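Local coordinates for protein spartin (Homo sapiens, PDB 4U7I) that acts as a lipophagy receptor and lipid transfer protein in lipid droplet turnover, and through its MIT domain, the part described here, binds the ESCRT-III protein IST1, at residues 75-78 / 79-83; 83-86 / 87-90. All blocks are in the same frame, centred on the assembly; numbering follows the deposited sequence.

Contact 1. Residues 75-78 / 79-83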
loop_
_atom_site.group_PDB
_atom_site.type_symbol
_atom_site.label_atom_id
_atom_site.label_comp_id
_atom_site.label_asym_id
_atom_site.label_seq_id
_atom_site.Cartn_x
_atom_site.Cartn_y
_atom_site.Cartn_z
ATOM N N MET A 75 -5.011 2.332 -1.387
ATOM C CA MET A 75 -4.120 1.236 -1.716
ATOM C C MET A 75 -3.633 1.316 -3.156
ATOM O O MET A 75 -2.472 1.008 -3.431
ATOM C CB MET A 75 -4.811 -0.102 -1.434
ATOM C CG MET A 75 -4.910 -0.387 0.058
ATOM S SD MET A 75 -5.334 -2.091 0.452
ATOM C CE MET A 75 -7.098 -2.036 0.207
ATOM N N LYS A 76 -4.489 1.748 -4.085
ATOM C CA LYS A 76 -4.052 1.845 -5.476
ATOM C C LYS A 76 -2.979 2.914 -5.636
ATOM O O LYS A 76 -2.024 2.735 -6.384
ATOM C CB LYS A 76 -5.230 2.141 -6.410
ATOM C CG LYS A 76 -6.095 0.941 -6.651
ATOM C CD LYS A 76 -7.208 1.248 -7.622
ATOM C CE LYS A 76 -8.245 2.145 -6.992
ATOM N NZ LYS A 76 -9.338 2.422 -7.968
ATOM N N GLU A 77 -3.133 4.016 -4.915
ATOM C CA GLU A 77 -2.169 5.105 -4.989
ATOM C C GLU A 77 -0.820 4.649 -4.441
ATOM O O GLU A 77 0.235 4.906 -5.020
ATOM C CB GLU A 77 -2.681 6.311 -4.214
ATOM C CG GLU A 77 -1.723 7.473 -4.154
ATOM C CD GLU A 77 -2.405 8.741 -3.684
ATOM O OE1 GLU A 77 -3.655 8.778 -3.708
ATOM O OE2 GLU A 77 -1.697 9.691 -3.290
ATOM N N THR A 78 -0.862 3.964 -3.309
ATOM C CA THR A 78 0.359 3.500 -2.684
ATOM C C THR A 78 1.006 2.401 -3.503
ATOM O O THR A 78 2.234 2.350 -3.618
ATOM C CB THR A 78 0.069 3.026 -1.258
ATOM O OG1 THR A 78 -0.163 4.183 -0.455
ATOM C CG2 THR A 78 1.236 2.243 -0.682
ATOM N N LEU A 79 0.193 1.540 -4.103
ATOM C CA LEU A 79 0.742 0.472 -4.936
ATOM C C LEU A 79 1.575 1.070 -6.073
ATOM O O LEU A 79 2.660 0.572 -6.386
ATOM C CB LEU A 79 -0.373 -0.412 -5.495
ATOM C CG LEU A 79 0.033 -1.454 -6.540
ATOM C CD1 LEU A 79 1.009 -2.474 -5.972
ATOM C CD2 LEU A 79 -1.187 -2.160 -7.102
ATOM N N GLN A 80 1.079 2.146 -6.675
ATOM C CA GLN A 80 1.840 2.843 -7.710
ATOM C C GLN A 80 3.179 3.335 -7.166
ATOM O O GLN A 80 4.224 3.103 -7.768
ATOM C CB GLN A 80 1.055 4.029 -8.269
ATOM C CG GLN A 80 -0.256 3.661 -8.917
ATOM C CD GLN A 80 -1.071 4.893 -9.266
ATOM O OE1 GLN A 80 -0.538 6.004 -9.339
ATOM N NE2 GLN A 80 -2.369 4.706 -9.469
ATOM N N ASN A 81 3.146 4.002 -6.020
ATOM C CA ASN A 81 4.379 4.537 -5.428
ATOM C C ASN A 81 5.384 3.454 -5.033
ATOM O O ASN A 81 6.587 3.609 -5.271
ATOM C CB ASN A 81 4.056 5.397 -4.209
ATOM C CG ASN A 81 3.252 6.631 -4.572
ATOM O OD1 ASN A 81 3.328 7.120 -5.699
ATOM N ND2 ASN A 81 2.471 7.133 -3.626
ATOM N N VAL A 82 4.897 2.370 -4.427
ATOM C CA VAL A 82 5.783 1.272 -4.013
ATOM C C VAL A 82 6.403 0.599 -5.233
ATOM O O VAL A 82 7.603 0.279 -5.254
ATOM C CB VAL A 82 5.038 0.210 -3.166
ATOM C CG1 VAL A 82 5.959 -0.957 -2.822
ATOM C CG2 VAL A 82 4.502 0.834 -1.884
ATOM N N ARG A 83 5.598 0.390 -6.267
ATOM C CA ARG A 83 6.117 -0.272 -7.455
ATOM C C ARG A 83 7.205 0.570 -8.122
ATOM O O ARG A 83 8.208 0.034 -8.614
ATOM C CB ARG A 83 4.977 -0.587 -8.425
ATOM C CG ARG A 83 4.254 -1.879 -8.052
ATOM C CD ARG A 83 3.197 -2.289 -9.067
ATOM N NE ARG A 83 2.999 -3.739 -9.067
ATOM C CZ ARG A 83 1.926 -4.353 -9.557
ATOM N NH1 ARG A 83 0.932 -3.647 -10.083
ATOM N NH2 ARG A 83 1.848 -5.678 -9.520
HETATM O O HOH W 1 1.177 9.553 -4.640
HETATM O O HOH W 2 1.894 6.054 -1.009
#

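Contact 2. Residues 83-86 / 87-90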
loop_
_atom_site.group_PDB
_atom_site.type_symbol
_atom_site.label_atom_id
_atom_site.label_comp_id
_atom_site.label_asym_id
_atom_site.label_seq_id
_atom_site.Cartn_x
_atom_site.Cartn_y
_atom_site.Cartn_z
ATOM N N ARG A 83 5.598 0.390 -6.267
ATOM C CA ARG A 83 6.117 -0.272 -7.455
ATOM C C ARG A 83 7.205 0.570 -8.122
ATOM O O ARG A 83 8.208 0.034 -8.614
ATOM C CB ARG A 83 4.977 -0.587 -8.425
ATOM C CG ARG A 83 4.254 -1.879 -8.052
ATOM C CD ARG A 83 3.197 -2.289 -9.067
ATOM N NE ARG A 83 2.999 -3.739 -9.067
ATOM C CZ ARG A 83 1.926 -4.353 -9.557
ATOM N NH1 ARG A 83 0.932 -3.647 -10.083
ATOM N NH2 ARG A 83 1.848 -5.678 -9.520
ATOM N N THR A 84 7.020 1.887 -8.114
ATOM C CA THR A 84 8.029 2.789 -8.668
ATOM C C THR A 84 9.326 2.702 -7.864
ATOM O O THR A 84 10.413 2.522 -8.426
ATOM C CB THR A 84 7.534 4.232 -8.681
ATOM O OG1 THR A 84 6.451 4.341 -9.616
ATOM C CG2 THR A 84 8.657 5.183 -9.079
ATOM N N ARG A 85 9.216 2.825 -6.548
ATOM C CA ARG A 85 10.408 2.803 -5.697
ATOM C C ARG A 85 11.118 1.457 -5.792
ATOM O O ARG A 85 12.352 1.380 -5.811
ATOM C CB ARG A 85 10.038 3.105 -4.242
ATOM C CG ARG A 85 11.235 3.160 -3.302
ATOM C CD ARG A 85 12.226 4.248 -3.740
ATOM N NE ARG A 85 13.362 4.342 -2.818
ATOM C CZ ARG A 85 14.393 5.165 -2.987
ATOM N NH1 ARG A 85 14.431 5.959 -4.048
ATOM N NH2 ARG A 85 15.386 5.192 -2.104
ATOM N N LEU A 86 10.335 0.390 -5.857
ATOM C CA LEU A 86 10.920 -0.940 -5.958
ATOM C C LEU A 86 11.739 -1.100 -7.233
ATOM O O LEU A 86 12.844 -1.641 -7.209
ATOM C CB LEU A 86 9.825 -2.002 -5.894
ATOM C CG LEU A 86 10.366 -3.438 -5.913
ATOM C CD1 LEU A 86 11.360 -3.675 -4.784
ATOM C CD2 LEU A 86 9.217 -4.436 -5.836
ATOM N N GLU A 87 11.207 -0.616 -8.350
ATOM C CA GLU A 87 11.905 -0.769 -9.615
ATOM C C GLU A 87 13.176 0.070 -9.586
ATOM O O GLU A 87 14.220 -0.339 -10.091
ATOM C CB GLU A 87 11.011 -0.376 -10.788
ATOM C CG GLU A 87 11.695 -0.584 -12.124
ATOM C CD GLU A 87 10.794 -0.340 -13.309
ATOM O OE1 GLU A 87 9.582 -0.120 -13.110
ATOM O OE2 GLU A 87 11.310 -0.369 -14.450
ATOM N N ILE A 88 13.086 1.231 -8.946
ATOM C CA ILE A 88 14.234 2.115 -8.819
ATOM C C ILE A 88 15.344 1.451 -8.007
ATOM O O ILE A 88 16.517 1.483 -8.393
ATOM C CB ILE A 88 13.818 3.454 -8.178
ATOM C CG1 ILE A 88 13.122 4.337 -9.228
ATOM C CG2 ILE A 88 15.024 4.179 -7.596
ATOM C CD1 ILE A 88 14.069 5.075 -10.183
ATOM N N LEU A 89 14.973 0.825 -6.893
ATOM C CA LEU A 89 15.955 0.135 -6.062
ATOM C C LEU A 89 16.532 -1.097 -6.743
ATOM O O LEU A 89 17.710 -1.414 -6.575
ATOM C CB LEU A 89 15.336 -0.284 -4.733
ATOM C CG LEU A 89 15.004 0.868 -3.792
ATOM C CD1 LEU A 89 14.312 0.303 -2.572
ATOM C CD2 LEU A 89 16.269 1.623 -3.394
ATOM N N GLU A 90 15.693 -1.810 -7.479
ATOM C CA GLU A 90 16.136 -3.042 -8.117
ATOM C C GLU A 90 17.157 -2.719 -9.196
ATOM O O GLU A 90 18.119 -3.464 -9.402
ATOM C CB GLU A 90 14.941 -3.802 -8.689
ATOM C CG GLU A 90 14.180 -4.578 -7.626
ATOM C CD GLU A 90 12.926 -5.245 -8.152
ATOM O OE1 GLU A 90 12.503 -4.914 -9.279
ATOM O OE2 GLU A 90 12.360 -6.098 -7.430
HETATM O O HOH W 3 7.629 0.502 -11.613
#

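Contact 1. Residues 75-78 / 79-83
Thr78 and Val82 meet one turn apart on helix 63-90, the last helix of the three-helix MIT bundle, and form the close-packed side of this stretch. Their side chains cross obliquely, Thr78 CG2 lying 3.8 Å from Val82 CG2. The threonine rotamer makes this possible: CG2 stands anti to the backbone N, beside the carbonyl carbon, which turns the methyl along the helix to its partner and leaves OG1 beside the backbone N. Val82 CG2 also rests 3.2 Å from Thr78 O, the same oxygen that accepts the Val82 N-H, N to O 2.8 Å. Both residues pack on an aromatic side chain of the bound IST1 peptide, while Val82 reaches Ile44 of helix 33-51 and Val21 of helix 5-29. Met75 is buried against the same two helices, touching Leu47, Ile10 and Tyr14, and its carbonyl accepts the N-H of Leu79.

The other side is looser and wet. The side chains of Glu77 and Asn81, also one turn apart, come no closer than 4.2 Å (Glu77 CG to Asn81 ND2), and a water bridges their polar ends, donating to Glu77 OE2 and accepting from Asn81 ND2. Glu77 OE2 has a further, weak hydrogen bond to a polar side chain of the peptide, so this flank too faces the peptide. The first torsion of Gln80 (chi1 -61°), with CG anti to its carbonyl carbon, sets CG 3.2 Å from Lys76 O, and the rest of the chain runs on extended. Thr78 OG1, weakly hydrogen-bonded to Lys74 O, also meets a second water at 2.8 Å, which links the two sides by accepting from Asn81 ND2 at 2.9 Å.

Contact 2. Residues 83-86 / 87-90
Arg85 lays its guanidinium beside Leu89, one turn further along helix 63-90 of the MIT domain. Leu89 CD2 sits over one face of the group, 3.6 Å above its plane and offset toward the rim, with Arg85 NH2 the nearest nitrogen at 3.9 Å. A bend at chi2 (60°), after a CG anti to the backbone N, carries the arginine chain along the helix toward this leucine. Ile88 CG2 approaches obliquely, 4.0 Å from Arg85 NH1. The charge itself is met elsewhere: NE forms a salt bridge with Asp28 OD2, and NH2 is also hydrogen-bonded outside the two segments. Tyr40 of helix 33-51 adds packing, and the arginine side chain also packs on an aromatic side chain of the bound IST1 peptide.

Four successive main-chain acceptors are satisfied in helical fashion: the carbonyls of Arg83, Thr84, Arg85 and Leu86 take the N-H groups of Glu87, Ile88, Leu89 and Glu90. Arg83 O is shared, receiving a weak bond from a water that also donates to Glu87 OE1. Thr84 OG1 is bonded to Gln80 O, one turn back.

Glu90 finds hydrocarbon within this stretch. Its CG stands anti to the carbonyl carbon (chi1 -79°), and the extended chain runs back across Leu86, placing OE2 3.7 Å from both Leu86 CG and CD1 and CG 3.3 Å from Leu86 O. Leu86 also packs on Lys41 and Ile44 of helix 33-51.

The leucine over the guanidinium contributes van der Waals contact and probably limits the approach of water to that face, which may favour the pairing with Asp28, whereas the carboxylate of Glu87 is met by solvent.

In the fold
After helices 5-29 and 33-51, the chain passes through the connection between residues 51 and 63 into helix 63-90, where both contacts lie. Neither closes a long loop: each spans about two turns, and contact 2 begins at Arg83, where contact 1 ends, so they run end to end without nesting or crossing, their centres about 11 Å apart. Contact 1 lies closer to the middle of the bundle and joins the helix to both of the others. Contact 2, its centre about 15 Å from the chain's centre, anchors the helix's C-terminal part to helix 33-51, to Asp28 near the end of helix 5-29 and to Ala94 in the tail. Contact 1 contributes most to holding the IST1 peptide, contact 2 through Arg85.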